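PDB 4GYI: Rio2 kinase from Chaetomium thermophilum, which binds ADP and magnesium, carries an aspartyl phosphate, and acts on the maturing pre-40S ribosomal subunit as an atypical RIO-family kinase with an ATPase-dependent role. Local coordinates for residues Gly106-Met112 and Lys125-Arg131; Pro176-Pro180 and Met190-Asp194; Val193-Arg199 and Glu233-Arg239; Pro207-Tyr211 and Phe285-Phe291. All coordinates share one frame; numbering follows the deposited sequence.

How the interactions relate
Interactions 1, 2 and 3 surround ADP in the RIO kinase domain. Interactions 1 and 2 follow in series along the chain and share one antiparallel sheet, through strands 109-115, 121-127 and 187-191. Lys-125 packs on Met-190 between them, although the centres lie about 18 Å apart. Interaction 3 begins where interaction 2 ends, at Val-193 and Asp-194, with centres about 11 Å apart. Interaction 4 is helix packing farther out, between helices 207-223 and 270-289. Its segments alternate with those of interaction 3, centres about 15 Å apart. The Glu-233 to Arg-287 salt bridge joins the two, and Leu-210 packs on Met-198 and Ile-238. Phosphates, adenine and metal are thus held by successive parts of one cleft.

Interaction 1 of 4, residues Gly106-Met112 and Lys125-Arg131; sequences GKESDIM and KIHRLGR. With ADP (adenosine-5'-diphosphate), chain B; EDO (1,2-ethanediol), chain D.
Strands 109-112 and 125-127 form an antiparallel beta hairpin in the nucleotide-binding sheet, and a salt-bridge network ties Arg-128 and Arg-131, which follow the second strand, to Asp-110. Asp-110 and Ile-126 are a hydrogen-bonded pair. Asp-110 N donates to Ile-126 O, and Ile-126 N donates back to Asp-110 O, both at 2.8 Å. The Asp-110 carboxylate is gripped by two arginines. Arg-131 comes end-on: NH1 meets OD1 of Asp-110 at 2.9 Å and NH2 meets OD2 at 3.1 Å. Arg-128 NE reaches the same OD2 of Asp-110 at 2.9 Å. Both donors to OD2 come from one face of the carboxylate, whose plane stands 73° from the Arg-128 guanidinium. A bend at chi2 (-67°) folds Arg-128 back over its own strand, with Ile-126 CG2 over the centre of its guanidinium. Arg-131 NH1 also donates to Gly-106 O at 2.8 Å. Arg-128 has a further salt bridge to Asp-83.

The other face of the hairpin carries Ser-109, Ile-111 and Lys-125, which meet ADP. Lys-125 is extended throughout, which brings NZ to 2.7 Å from ADP O2A. Its CG lies against Ile-111 CD1. Ser-109 OG donates to ADP O1B, but the bond is so short that its length is doubtful. Glu-163 forms a salt bridge with Lys-125 NZ, as the kinase helix glutamate does with the sheet lysine. The paired charges probably neutralise the buried Asp-110, while Lys-125, with the ADP-binding Ser-109 beside it, holds the phosphates on the opposite face.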
# COMPACT_ATOMS: atom_id res chain seq x y z
N GLY A 106 1.10 10.35 4.00
CA GLY A 106 1.29 9.55 5.20
C GLY A 106 2.74 9.18 5.48
O GLY A 106 3.65 9.57 4.75
N LYS A 107 2.96 8.42 6.55
CA LYS A 107 4.31 8.10 6.95
C LYS A 107 4.88 7.02 6.05
O LYS A 107 6.08 7.01 5.77
CB LYS A 107 4.36 7.67 8.42
CG LYS A 107 3.85 8.72 9.39
CD LYS A 107 4.54 10.07 9.17
CE LYS A 107 4.05 11.14 10.14
NZ LYS A 107 4.38 10.83 11.56
N GLU A 108 4.01 6.12 5.60
CA GLU A 108 4.48 5.03 4.75
C GLU A 108 3.76 4.91 3.42
O GLU A 108 4.12 4.07 2.59
CB GLU A 108 4.53 3.69 5.51
CG GLU A 108 3.32 3.39 6.37
CD GLU A 108 3.69 3.27 7.84
OE1 GLU A 108 4.59 3.99 8.30
OE2 GLU A 108 3.09 2.43 8.54
N SER A 109 2.80 5.78 3.16
CA SER A 109 2.12 5.75 1.87
C SER A 109 1.41 7.07 1.58
O SER A 109 1.16 7.85 2.49
CB SER A 109 1.10 4.60 1.83
OG SER A 109 -0.07 4.96 2.55
N ASP A 110 1.10 7.32 0.31
CA ASP A 110 0.27 8.46 -0.06
C ASP A 110 -1.11 7.97 -0.53
O ASP A 110 -1.21 7.01 -1.29
CB ASP A 110 0.93 9.28 -1.17
CG ASP A 110 2.15 10.06 -0.68
OD1 ASP A 110 2.19 10.42 0.51
OD2 ASP A 110 3.06 10.32 -1.50
N ILE A 111 -2.17 8.62 -0.07
CA ILE A 111 -3.52 8.23 -0.43
C ILE A 111 -4.10 9.32 -1.32
O ILE A 111 -4.16 10.48 -0.92
CB ILE A 111 -4.40 8.04 0.81
CG1 ILE A 111 -3.74 7.09 1.80
CG2 ILE A 111 -5.78 7.54 0.42
CD1 ILE A 111 -3.65 5.66 1.31
N MET A 112 -4.52 8.95 -2.52
CA MET A 112 -5.10 9.90 -3.47
C MET A 112 -6.50 9.45 -3.79
O MET A 112 -6.78 8.26 -3.76
CB MET A 112 -4.29 9.93 -4.77
CG MET A 112 -2.86 10.47 -4.62
SD MET A 112 -2.45 11.64 -5.93
CE MET A 112 -2.01 10.53 -7.26
N LYS A 125 -3.57 4.12 -3.76
CA LYS A 125 -2.59 4.10 -2.67
C LYS A 125 -1.21 3.96 -3.28
O LYS A 125 -1.00 3.11 -4.14
CB LYS A 125 -2.86 2.94 -1.71
CG LYS A 125 -1.88 2.87 -0.50
CD LYS A 125 -2.30 1.74 0.44
CE LYS A 125 -1.32 1.56 1.62
NZ LYS A 125 -1.93 0.68 2.67
N ILE A 126 -0.29 4.82 -2.85
CA ILE A 126 1.08 4.79 -3.35
C ILE A 126 2.02 4.46 -2.20
O ILE A 126 2.09 5.20 -1.24
CB ILE A 126 1.47 6.17 -3.92
CG1 ILE A 126 0.46 6.58 -5.03
CG2 ILE A 126 2.90 6.14 -4.48
CD1 ILE A 126 0.72 7.96 -5.64
N HIS A 127 2.73 3.35 -2.28
CA HIS A 127 3.61 2.96 -1.20
C HIS A 127 4.92 3.74 -1.21
O HIS A 127 5.51 3.97 -2.27
CB HIS A 127 3.88 1.45 -1.22
CG HIS A 127 2.70 0.62 -0.79
ND1 HIS A 127 2.47 0.29 0.52
CD2 HIS A 127 1.70 0.06 -1.51
CE1 HIS A 127 1.38 -0.45 0.60
NE2 HIS A 127 0.89 -0.60 -0.61
N ARG A 128 5.33 4.15 -0.01
CA ARG A 128 6.47 5.04 0.21
C ARG A 128 7.47 4.52 1.24
O ARG A 128 7.89 5.27 2.12
CB ARG A 128 5.94 6.40 0.69
CG ARG A 128 5.07 7.10 -0.36
CD ARG A 128 5.87 7.52 -1.60
NE ARG A 128 5.09 8.43 -2.44
CZ ARG A 128 5.25 8.59 -3.75
NH1 ARG A 128 6.18 7.91 -4.41
NH2 ARG A 128 4.47 9.45 -4.40
N LEU A 129 7.86 3.25 1.14
CA LEU A 129 8.86 2.69 2.04
C LEU A 129 10.16 3.51 1.93
O LEU A 129 10.52 3.93 0.84
CB LEU A 129 9.12 1.22 1.69
CG LEU A 129 8.18 0.15 2.25
CD1 LEU A 129 6.74 0.45 1.89
CD2 LEU A 129 8.53 -1.22 1.72
N GLY A 130 10.83 3.76 3.05
CA GLY A 130 12.08 4.51 3.03
C GLY A 130 11.94 5.99 3.33
O GLY A 130 12.94 6.68 3.60
N ARG A 131 10.72 6.49 3.25
CA ARG A 131 10.46 7.93 3.41
C ARG A 131 10.77 8.38 4.82
O ARG A 131 10.39 7.73 5.78
CB ARG A 131 9.01 8.26 3.05
CG ARG A 131 8.43 9.44 3.81
CD ARG A 131 6.96 9.64 3.45
NE ARG A 131 6.79 10.12 2.08
CZ ARG A 131 5.61 10.23 1.47
NH1 ARG A 131 4.50 9.88 2.11
NH2 ARG A 131 5.55 10.69 0.23
PB ADP B . -0.96 3.76 5.39
O1B ADP B . -0.12 4.93 4.95
O2B ADP B . -1.35 3.67 6.85
O3B ADP B . -0.25 2.46 4.82
PA ADP B . -3.70 3.06 4.82
O1A ADP B . -3.73 2.71 6.28
O2A ADP B . -4.00 1.96 3.81
O3A ADP B . -2.29 3.76 4.46
O5' ADP B . -4.66 4.32 4.61
C5' ADP B . -4.43 5.52 5.37
C4' ADP B . -5.74 6.27 5.57
O4' ADP B . -6.38 6.52 4.30
C3' ADP B . -6.79 5.50 6.38
O3' ADP B . -6.66 5.66 7.79
C2' ADP B . -8.10 6.06 5.86
O2' ADP B . -8.33 7.36 6.42
C1' ADP B . -7.79 6.34 4.41
N9 ADP B . -8.12 5.22 3.51
C8 ADP B . -7.24 4.33 3.01
N7 ADP B . -7.85 3.45 2.17
C5 ADP B . -9.15 3.81 2.13
C6 ADP B . -10.36 3.33 1.44
N6 ADP B . -10.28 2.27 0.60
N1 ADP B . -11.52 3.98 1.67
C2 ADP B . -11.60 5.05 2.49
N3 ADP B . -10.55 5.54 3.15
C4 ADP B . -9.32 4.97 3.01
C1 EDO D . 9.79 4.62 -2.86
O1 EDO D . 9.13 4.05 -1.72
C2 EDO D . 8.80 5.51 -3.59
O2 EDO D . 7.61 4.78 -3.78
O HOH W 1 3.38 1.17 2.73

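Interaction 2 of 4, residues Pro176-Pro180 and Met190-Asp194; sequences PVPEP and MSLVD. With ADP (adenosine-5'-diphosphate), chain B.
Glu-179 and Ser-191 make both hydrogen bonds between the loop 176-180 and the segment 190-194. Ser-191 N donates to Glu-179 O at 3.0 Å, in the carbonyl plane and fairly straight at 161°. In return Glu-179 N donates to Ser-191 OG at 3.1 Å. The Ser-191 hydroxyl is turned between its own backbone N and carbonyl carbon (chi1 72°), which aims it at that amide. The hydroxyl takes the Glu-179 amide, while Ser-191 O turns to the adenine. Next along, Pro-180 and Met-190 are an antiparallel non-hydrogen-bonded pair.

The apolar contacts centre on Pro-178. Its CB touches Met-190 SD at 4.0 Å. Its CG meets Val-193 CG2 at 3.9 Å, and the two side chains cross at a slant. Ile-257 also packs on this proline. Met-190 bends at chi3, and its side chain reaches on to Val-123 and Lys-125 of the neighbouring strand.

The remaining bonds go to the adenine. ADP N6 donates to Ser-191 O at 2.9 Å, and a weak bond runs from N6 to the sulfur of Met-190. Val-193 N donates to ADP N1 at 3.0 Å with a nearly straight angle of 165°. Pro-178 CG lies 3.7 Å from ADP N6, and Leu-192 CD1 lies 3.8 Å from ADP C2. The backbone carbonyl of Ser-191 and amide of Val-193, two residues apart, read the adenine edge as the hinge of a protein kinase does. This is the hinge between the two lobes, with Pro-178 and Met-190 beside the amino group.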
# COMPACT_ATOMS: atom_id res chain seq x y z
N PRO A 176 -14.65 -7.94 5.39
CA PRO A 176 -14.98 -6.53 5.11
C PRO A 176 -13.70 -5.71 4.83
O PRO A 176 -13.08 -5.18 5.73
CB PRO A 176 -15.67 -6.08 6.39
CG PRO A 176 -15.02 -6.94 7.48
CD PRO A 176 -14.70 -8.27 6.82
N VAL A 177 -13.31 -5.65 3.56
CA VAL A 177 -12.10 -4.96 3.17
C VAL A 177 -12.50 -4.22 1.90
O VAL A 177 -13.55 -4.51 1.33
CB VAL A 177 -10.96 -5.94 2.87
CG1 VAL A 177 -10.61 -6.77 4.13
CG2 VAL A 177 -11.32 -6.86 1.68
N PRO A 178 -11.69 -3.25 1.46
CA PRO A 178 -12.07 -2.56 0.23
C PRO A 178 -12.01 -3.52 -0.95
O PRO A 178 -11.27 -4.49 -0.90
CB PRO A 178 -10.98 -1.49 0.07
CG PRO A 178 -10.41 -1.32 1.44
CD PRO A 178 -10.48 -2.68 2.07
N GLU A 179 -12.78 -3.27 -2.00
CA GLU A 179 -12.61 -4.08 -3.21
C GLU A 179 -11.33 -3.70 -3.95
O GLU A 179 -11.14 -2.54 -4.33
CB GLU A 179 -13.80 -3.94 -4.16
CG GLU A 179 -13.53 -4.57 -5.52
CD GLU A 179 -14.71 -4.46 -6.47
OE1 GLU A 179 -15.84 -4.25 -5.98
OE2 GLU A 179 -14.51 -4.59 -7.69
N PRO A 180 -10.44 -4.67 -4.15
CA PRO A 180 -9.21 -4.35 -4.89
C PRO A 180 -9.55 -4.22 -6.37
O PRO A 180 -10.29 -5.04 -6.91
CB PRO A 180 -8.33 -5.58 -4.65
CG PRO A 180 -9.33 -6.73 -4.52
CD PRO A 180 -10.58 -6.11 -3.87
N MET A 190 -8.15 1.00 -5.39
CA MET A 190 -9.14 0.21 -4.69
C MET A 190 -10.41 1.04 -4.49
O MET A 190 -10.38 2.27 -4.64
CB MET A 190 -8.58 -0.23 -3.34
CG MET A 190 -8.50 0.92 -2.34
SD MET A 190 -7.68 0.51 -0.79
CE MET A 190 -5.97 0.70 -1.23
N SER A 191 -11.51 0.39 -4.14
CA SER A 191 -12.76 1.13 -3.94
C SER A 191 -12.60 2.12 -2.79
O SER A 191 -11.76 1.93 -1.91
CB SER A 191 -13.94 0.19 -3.67
OG SER A 191 -13.84 -0.39 -2.38
N LEU A 192 -13.36 3.19 -2.86
CA LEU A 192 -13.42 4.17 -1.78
C LEU A 192 -14.50 3.71 -0.81
O LEU A 192 -15.65 3.60 -1.18
CB LEU A 192 -13.78 5.53 -2.35
CG LEU A 192 -14.13 6.65 -1.36
CD1 LEU A 192 -12.91 7.02 -0.54
CD2 LEU A 192 -14.65 7.85 -2.15
N VAL A 193 -14.14 3.42 0.43
CA VAL A 193 -15.10 2.93 1.40
C VAL A 193 -15.77 4.11 2.07
O VAL A 193 -15.10 5.06 2.47
CB VAL A 193 -14.38 2.08 2.49
CG1 VAL A 193 -15.38 1.53 3.48
CG2 VAL A 193 -13.61 0.95 1.85
N ASP A 194 -17.09 4.08 2.20
CA ASP A 194 -17.78 5.18 2.89
C ASP A 194 -17.72 4.96 4.42
O ASP A 194 -18.71 4.68 5.07
CB ASP A 194 -19.21 5.38 2.37
CG ASP A 194 -20.11 4.18 2.64
OD1 ASP A 194 -19.63 3.03 2.49
OD2 ASP A 194 -21.28 4.40 3.01
PB ADP B . -0.96 3.76 5.39
O1B ADP B . -0.12 4.93 4.95
O2B ADP B . -1.35 3.67 6.85
O3B ADP B . -0.25 2.46 4.82
PA ADP B . -3.70 3.06 4.82
O1A ADP B . -3.73 2.71 6.28
O2A ADP B . -4.00 1.96 3.81
O3A ADP B . -2.29 3.76 4.46
O5' ADP B . -4.66 4.32 4.61
C5' ADP B . -4.43 5.52 5.37
C4' ADP B . -5.74 6.27 5.57
O4' ADP B . -6.38 6.52 4.30
C3' ADP B . -6.79 5.50 6.38
O3' ADP B . -6.66 5.66 7.79
C2' ADP B . -8.10 6.06 5.86
O2' ADP B . -8.33 7.36 6.42
C1' ADP B . -7.79 6.34 4.41
N9 ADP B . -8.12 5.22 3.51
C8 ADP B . -7.24 4.33 3.01
N7 ADP B . -7.85 3.45 2.17
C5 ADP B . -9.15 3.81 2.13
C6 ADP B . -10.36 3.33 1.44
N6 ADP B . -10.28 2.27 0.60
N1 ADP B . -11.52 3.98 1.67
C2 ADP B . -11.60 5.05 2.49
N3 ADP B . -10.55 5.54 3.15
C4 ADP B . -9.32 4.97 3.01

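Interaction 3 of 4, residues Val193-Arg199 and Glu233-Arg239; sequences VDALPMR and EFNILIR. With MG (magnesium ion), chain C; ADP (adenosine-5'-diphosphate), chain B.
Val-193 meets Leu-237, CB to CD1, where Leu-237 CD1 also lies against the adenine. Asp-194 follows as the centre of an inverse gamma turn. Its OD1 forms a salt bridge with Arg-239 NH1 at 2.8 Å, nearly along the C-O axis and in the guanidinium plane. Ala-195 CB rests on Leu-237 CB. Leu-196 O accepts from Ile-238 N at 2.8 Å, starting a short antiparallel ladder. Pro-197 lies alongside Leu-237, and its CG touches ADP O2' at 3.4 Å.

Met-198 N donates to Ile-236 O at 2.7 Å. The side chain has CG anti to the backbone N (chi1 -176°) and runs beside Ile-236, with CE 3.6 Å from CD1 of Ile-236. Leu-210 and Leu-214 of helix 207-223 pack on Met-198 too. Arg-199 N donates to Glu-233 O at 3.0 Å, while the Glu-233 carboxylate pairs with Arg-287.

Beyond the ladder, Phe-234 O accepts from ADP O3', and Asn-235 OD1 binds magnesium at 2.1 Å. Two ADP oxygens, two waters and the phosphorylated Asp-258 complete the site. Backbone pairing and apolar packing thus fix the start of strand 236-242, next to the loop residues Phe-234 and Asn-235 that meet the ribose and the metal.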
# COMPACT_ATOMS: atom_id res chain seq x y z
N VAL A 193 -14.14 3.42 0.43
CA VAL A 193 -15.10 2.93 1.40
C VAL A 193 -15.77 4.11 2.07
O VAL A 193 -15.10 5.06 2.47
CB VAL A 193 -14.38 2.08 2.49
CG1 VAL A 193 -15.38 1.53 3.48
CG2 VAL A 193 -13.61 0.95 1.85
N ASP A 194 -17.09 4.08 2.20
CA ASP A 194 -17.78 5.18 2.89
C ASP A 194 -17.72 4.96 4.42
O ASP A 194 -18.71 4.68 5.07
CB ASP A 194 -19.21 5.38 2.37
CG ASP A 194 -20.11 4.18 2.64
OD1 ASP A 194 -19.63 3.03 2.49
OD2 ASP A 194 -21.28 4.40 3.01
N ALA A 195 -16.53 5.07 4.96
CA ALA A 195 -16.30 4.89 6.38
C ALA A 195 -15.07 5.70 6.74
O ALA A 195 -14.21 5.94 5.89
CB ALA A 195 -16.10 3.42 6.72
N LEU A 196 -14.99 6.12 7.99
CA LEU A 196 -13.88 6.91 8.49
C LEU A 196 -13.14 6.11 9.55
O LEU A 196 -13.73 5.24 10.19
CB LEU A 196 -14.44 8.20 9.09
CG LEU A 196 -15.44 8.92 8.18
CD1 LEU A 196 -15.97 10.17 8.87
CD2 LEU A 196 -14.80 9.26 6.86
N PRO A 197 -11.85 6.40 9.75
CA PRO A 197 -11.05 5.67 10.75
C PRO A 197 -11.74 5.69 12.12
O PRO A 197 -12.30 6.70 12.50
CB PRO A 197 -9.75 6.49 10.83
CG PRO A 197 -9.65 7.20 9.53
CD PRO A 197 -11.06 7.43 9.05
N MET A 198 -11.69 4.56 12.82
CA MET A 198 -12.26 4.46 14.17
C MET A 198 -11.68 5.52 15.14
O MET A 198 -12.36 5.97 16.05
CB MET A 198 -12.03 3.04 14.72
CG MET A 198 -12.66 2.79 16.08
SD MET A 198 -12.55 1.04 16.51
CE MET A 198 -10.77 0.75 16.41
N ARG A 199 -10.43 5.91 14.92
CA ARG A 199 -9.78 6.92 15.74
C ARG A 199 -10.66 8.15 15.94
O ARG A 199 -10.68 8.74 17.02
CB ARG A 199 -8.46 7.35 15.08
CG ARG A 199 -7.66 8.38 15.86
CD ARG A 199 -7.32 9.60 15.01
NE ARG A 199 -8.43 10.54 14.88
CZ ARG A 199 -8.68 11.53 15.74
NH1 ARG A 199 -7.90 11.71 16.80
NH2 ARG A 199 -9.72 12.34 15.56
N GLU A 233 -6.59 1.68 15.48
CA GLU A 233 -7.72 2.56 15.22
C GLU A 233 -7.53 3.40 13.95
O GLU A 233 -8.43 4.15 13.57
CB GLU A 233 -7.99 3.46 16.44
CG GLU A 233 -6.85 4.45 16.77
CD GLU A 233 -5.84 3.89 17.76
OE1 GLU A 233 -5.80 2.66 17.97
OE2 GLU A 233 -5.07 4.70 18.34
N PHE A 234 -6.37 3.27 13.32
CA PHE A 234 -6.08 3.92 12.04
C PHE A 234 -6.36 3.01 10.86
O PHE A 234 -6.56 3.49 9.75
CB PHE A 234 -4.62 4.38 11.96
CG PHE A 234 -4.24 5.33 13.05
CD1 PHE A 234 -4.54 6.68 12.94
CD2 PHE A 234 -3.59 4.87 14.20
CE1 PHE A 234 -4.19 7.57 13.96
CE2 PHE A 234 -3.24 5.74 15.22
CZ PHE A 234 -3.54 7.10 15.10
N ASN A 235 -6.36 1.70 11.09
CA ASN A 235 -6.58 0.74 10.01
C ASN A 235 -7.93 0.06 10.09
O ASN A 235 -8.20 -0.91 9.38
CB ASN A 235 -5.45 -0.29 9.98
CG ASN A 235 -4.13 0.36 9.66
OD1 ASN A 235 -4.12 1.38 8.99
ND2 ASN A 235 -3.03 -0.18 10.18
N ILE A 236 -8.75 0.57 10.99
CA ILE A 236 -10.13 0.13 11.11
C ILE A 236 -11.02 1.32 10.78
O ILE A 236 -10.95 2.37 11.42
CB ILE A 236 -10.44 -0.37 12.53
CG1 ILE A 236 -9.61 -1.62 12.83
CG2 ILE A 236 -11.94 -0.69 12.67
CD1 ILE A 236 -9.34 -1.85 14.30
N LEU A 237 -11.84 1.13 9.76
CA LEU A 237 -12.78 2.14 9.33
C LEU A 237 -14.13 1.70 9.87
O LEU A 237 -14.41 0.52 9.94
CB LEU A 237 -12.81 2.24 7.80
CG LEU A 237 -11.49 2.53 7.05
CD1 LEU A 237 -11.73 2.96 5.61
CD2 LEU A 237 -10.67 3.59 7.76
N ILE A 238 -14.96 2.67 10.24
CA ILE A 238 -16.27 2.38 10.78
C ILE A 238 -17.32 2.91 9.83
O ILE A 238 -17.39 4.12 9.62
CB ILE A 238 -16.47 3.05 12.15
CG1 ILE A 238 -15.41 2.56 13.15
CG2 ILE A 238 -17.86 2.74 12.69
CD1 ILE A 238 -15.43 1.07 13.34
N ARG A 239 -18.11 2.03 9.24
CA ARG A 239 -19.26 2.48 8.46
C ARG A 239 -20.41 2.70 9.43
O ARG A 239 -20.71 1.82 10.23
CB ARG A 239 -19.67 1.46 7.39
CG ARG A 239 -20.28 2.10 6.16
CD ARG A 239 -21.13 1.15 5.31
NE ARG A 239 -20.53 -0.17 5.15
CZ ARG A 239 -19.73 -0.53 4.14
NH1 ARG A 239 -19.41 0.35 3.20
NH2 ARG A 239 -19.25 -1.76 4.08
MG MG C . -2.57 2.32 7.90
PB ADP B . -0.96 3.76 5.39
O1B ADP B . -0.12 4.93 4.95
O2B ADP B . -1.35 3.67 6.85
O3B ADP B . -0.25 2.46 4.82
PA ADP B . -3.70 3.06 4.82
O1A ADP B . -3.73 2.71 6.28
O2A ADP B . -4.00 1.96 3.81
O3A ADP B . -2.29 3.76 4.46
O5' ADP B . -4.66 4.32 4.61
C5' ADP B . -4.43 5.52 5.37
C4' ADP B . -5.74 6.27 5.57
O4' ADP B . -6.38 6.52 4.30
C3' ADP B . -6.79 5.50 6.38
O3' ADP B . -6.66 5.66 7.79
C2' ADP B . -8.10 6.06 5.86
O2' ADP B . -8.33 7.36 6.42
C1' ADP B . -7.79 6.34 4.41
N9 ADP B . -8.12 5.22 3.51
C8 ADP B . -7.24 4.33 3.01
N7 ADP B . -7.85 3.45 2.17
C5 ADP B . -9.15 3.81 2.13
C6 ADP B . -10.36 3.33 1.44
N6 ADP B . -10.28 2.27 0.60
N1 ADP B . -11.52 3.98 1.67
C2 ADP B . -11.60 5.05 2.49
N3 ADP B . -10.55 5.54 3.15
C4 ADP B . -9.32 4.97 3.01
O HOH W 2 -3.44 4.03 8.71
O HOH W 3 -1.20 2.46 9.50

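Interaction 4 of 4, residues Pro207-Tyr211 and Phe285-Phe291; sequences PASLY and FERRFHF
The Phe-285 ring is sandwiched: Tyr-211 CD1 lies over one face and Phe-289 CD2 over the opposite one, with Leu-210 CG at its edge. Tyr-211 and Phe-285 form a T-shaped (edge-to-face) pair, the tyrosine giving its edge. Their centroids are 5.5 Å apart and their planes stand at 68°. With Phe-291 they make an aromatic cluster between helix 207-223 and helix 270-289 in the helical lobe of the RIO domain.

Phe-291 CE2 sits over one face of the Tyr-211 ring, toward its rim, 3.6 Å from CG of Tyr-211. These two rings are inclined at 58°. One face of Phe-291 in turn lies over the backbone N of Ala-208. CG of Tyr-211 is anti to its backbone N (chi1 176°), which carries the ring off the helix to meet both Phe-285 and Phe-291.

Pro-207, in the first turn of its helix, packs against Phe-289 and Phe-291. Its CB meets Phe-291 CB at 3.9 Å, and its CG meets Phe-289 CB at 3.8 Å. Ala-208 CB presses on CE1 of Phe-291. No hydrogen bond crosses the contact. Phe-291 reaches the cluster because the chain turns at His-290, which has positive phi just after the helix. At the edge of the Phe-285 ring, CE1 of Phe-285 lies 3.2 Å from Pro-207 O, a carbonyl that accepts the helix bond from Tyr-211 N.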
# COMPACT_ATOMS: atom_id res chain seq x y z
N PRO A 207 -19.80 0.27 23.35
CA PRO A 207 -18.43 -0.16 23.05
C PRO A 207 -18.28 -1.68 23.00
O PRO A 207 -17.51 -2.20 22.19
CB PRO A 207 -17.62 0.41 24.22
CG PRO A 207 -18.43 1.56 24.72
CD PRO A 207 -19.86 1.17 24.51
N ALA A 208 -19.01 -2.39 23.86
CA ALA A 208 -18.87 -3.84 23.98
C ALA A 208 -19.20 -4.61 22.71
O ALA A 208 -18.57 -5.64 22.43
CB ALA A 208 -19.72 -4.36 25.16
N SER A 209 -20.19 -4.14 21.96
CA SER A 209 -20.55 -4.76 20.69
C SER A 209 -19.46 -4.55 19.66
O SER A 209 -19.09 -5.48 18.95
CB SER A 209 -21.84 -4.16 20.15
OG SER A 209 -22.96 -4.63 20.88
N LEU A 210 -18.97 -3.32 19.56
CA LEU A 210 -17.94 -3.02 18.59
C LEU A 210 -16.66 -3.80 18.93
O LEU A 210 -16.04 -4.39 18.05
CB LEU A 210 -17.68 -1.51 18.51
CG LEU A 210 -16.55 -1.06 17.58
CD1 LEU A 210 -16.79 -1.52 16.14
CD2 LEU A 210 -16.33 0.46 17.65
N TYR A 211 -16.30 -3.81 20.22
CA TYR A 211 -15.16 -4.57 20.69
C TYR A 211 -15.28 -6.04 20.31
O TYR A 211 -14.35 -6.62 19.77
CB TYR A 211 -15.02 -4.44 22.20
CG TYR A 211 -13.92 -5.29 22.82
CD1 TYR A 211 -12.62 -4.82 22.90
CD2 TYR A 211 -14.20 -6.55 23.34
CE1 TYR A 211 -11.62 -5.59 23.48
CE2 TYR A 211 -13.20 -7.32 23.92
CZ TYR A 211 -11.92 -6.83 23.99
OH TYR A 211 -10.93 -7.58 24.56
N PHE A 285 -9.81 0.81 23.38
CA PHE A 285 -11.09 0.74 24.07
C PHE A 285 -11.02 1.16 25.52
O PHE A 285 -12.01 1.57 26.10
CB PHE A 285 -11.71 -0.65 23.94
CG PHE A 285 -12.48 -0.82 22.67
CD1 PHE A 285 -13.85 -0.90 22.69
CD2 PHE A 285 -11.83 -0.82 21.45
CE1 PHE A 285 -14.56 -1.03 21.51
CE2 PHE A 285 -12.53 -0.95 20.27
CZ PHE A 285 -13.90 -1.05 20.30
N GLU A 286 -9.83 1.11 26.10
CA GLU A 286 -9.69 1.49 27.48
C GLU A 286 -9.57 3.00 27.57
O GLU A 286 -10.26 3.63 28.38
CB GLU A 286 -8.50 0.78 28.12
CG GLU A 286 -8.56 0.71 29.63
CD GLU A 286 -8.22 2.02 30.30
OE1 GLU A 286 -7.49 2.83 29.68
OE2 GLU A 286 -8.69 2.25 31.44
N ARG A 287 -8.72 3.60 26.74
CA ARG A 287 -8.52 5.05 26.81
C ARG A 287 -9.65 5.87 26.16
O ARG A 287 -9.98 6.95 26.65
CB ARG A 287 -7.14 5.47 26.28
CG ARG A 287 -6.71 4.80 24.99
CD ARG A 287 -5.32 5.25 24.54
NE ARG A 287 -4.83 4.50 23.38
CZ ARG A 287 -5.05 4.83 22.11
NH1 ARG A 287 -5.74 5.92 21.81
NH2 ARG A 287 -4.56 4.08 21.13
N ARG A 288 -10.25 5.35 25.09
CA ARG A 288 -11.27 6.10 24.36
C ARG A 288 -12.70 5.94 24.91
O ARG A 288 -13.45 6.92 24.99
CB ARG A 288 -11.21 5.78 22.86
CG ARG A 288 -12.37 6.33 22.02
CD ARG A 288 -12.44 7.85 21.98
NE ARG A 288 -13.60 8.30 21.20
CZ ARG A 288 -14.77 8.69 21.73
NH1 ARG A 288 -14.95 8.71 23.04
NH2 ARG A 288 -15.76 9.07 20.93
N PHE A 289 -13.09 4.72 25.29
CA PHE A 289 -14.45 4.50 25.80
C PHE A 289 -14.47 4.02 27.25
O PHE A 289 -15.54 3.70 27.78
CB PHE A 289 -15.21 3.51 24.93
CG PHE A 289 -15.10 3.78 23.45
CD1 PHE A 289 -15.73 4.87 22.89
CD2 PHE A 289 -14.38 2.93 22.64
CE1 PHE A 289 -15.64 5.12 21.54
CE2 PHE A 289 -14.28 3.16 21.29
CZ PHE A 289 -14.91 4.26 20.74
N HIS A 290 -13.31 3.96 27.88
CA HIS A 290 -13.19 3.46 29.25
C HIS A 290 -13.88 2.11 29.38
O HIS A 290 -14.61 1.85 30.34
CB HIS A 290 -13.75 4.49 30.23
CG HIS A 290 -13.09 5.83 30.10
ND1 HIS A 290 -11.83 6.09 30.61
CD2 HIS A 290 -13.48 6.96 29.47
CE1 HIS A 290 -11.49 7.33 30.32
NE2 HIS A 290 -12.48 7.88 29.63
N PHE A 291 -13.64 1.26 28.39
CA PHE A 291 -14.20 -0.07 28.34
C PHE A 291 -13.11 -1.11 28.47
O PHE A 291 -12.04 -1.00 27.87
CB PHE A 291 -14.94 -0.30 27.03
CG PHE A 291 -15.40 -1.71 26.84
CD1 PHE A 291 -16.59 -2.14 27.40
CD2 PHE A 291 -14.64 -2.62 26.11
CE1 PHE A 291 -17.02 -3.45 27.25
CE2 PHE A 291 -15.07 -3.93 25.95
CZ PHE A 291 -16.25 -4.35 26.51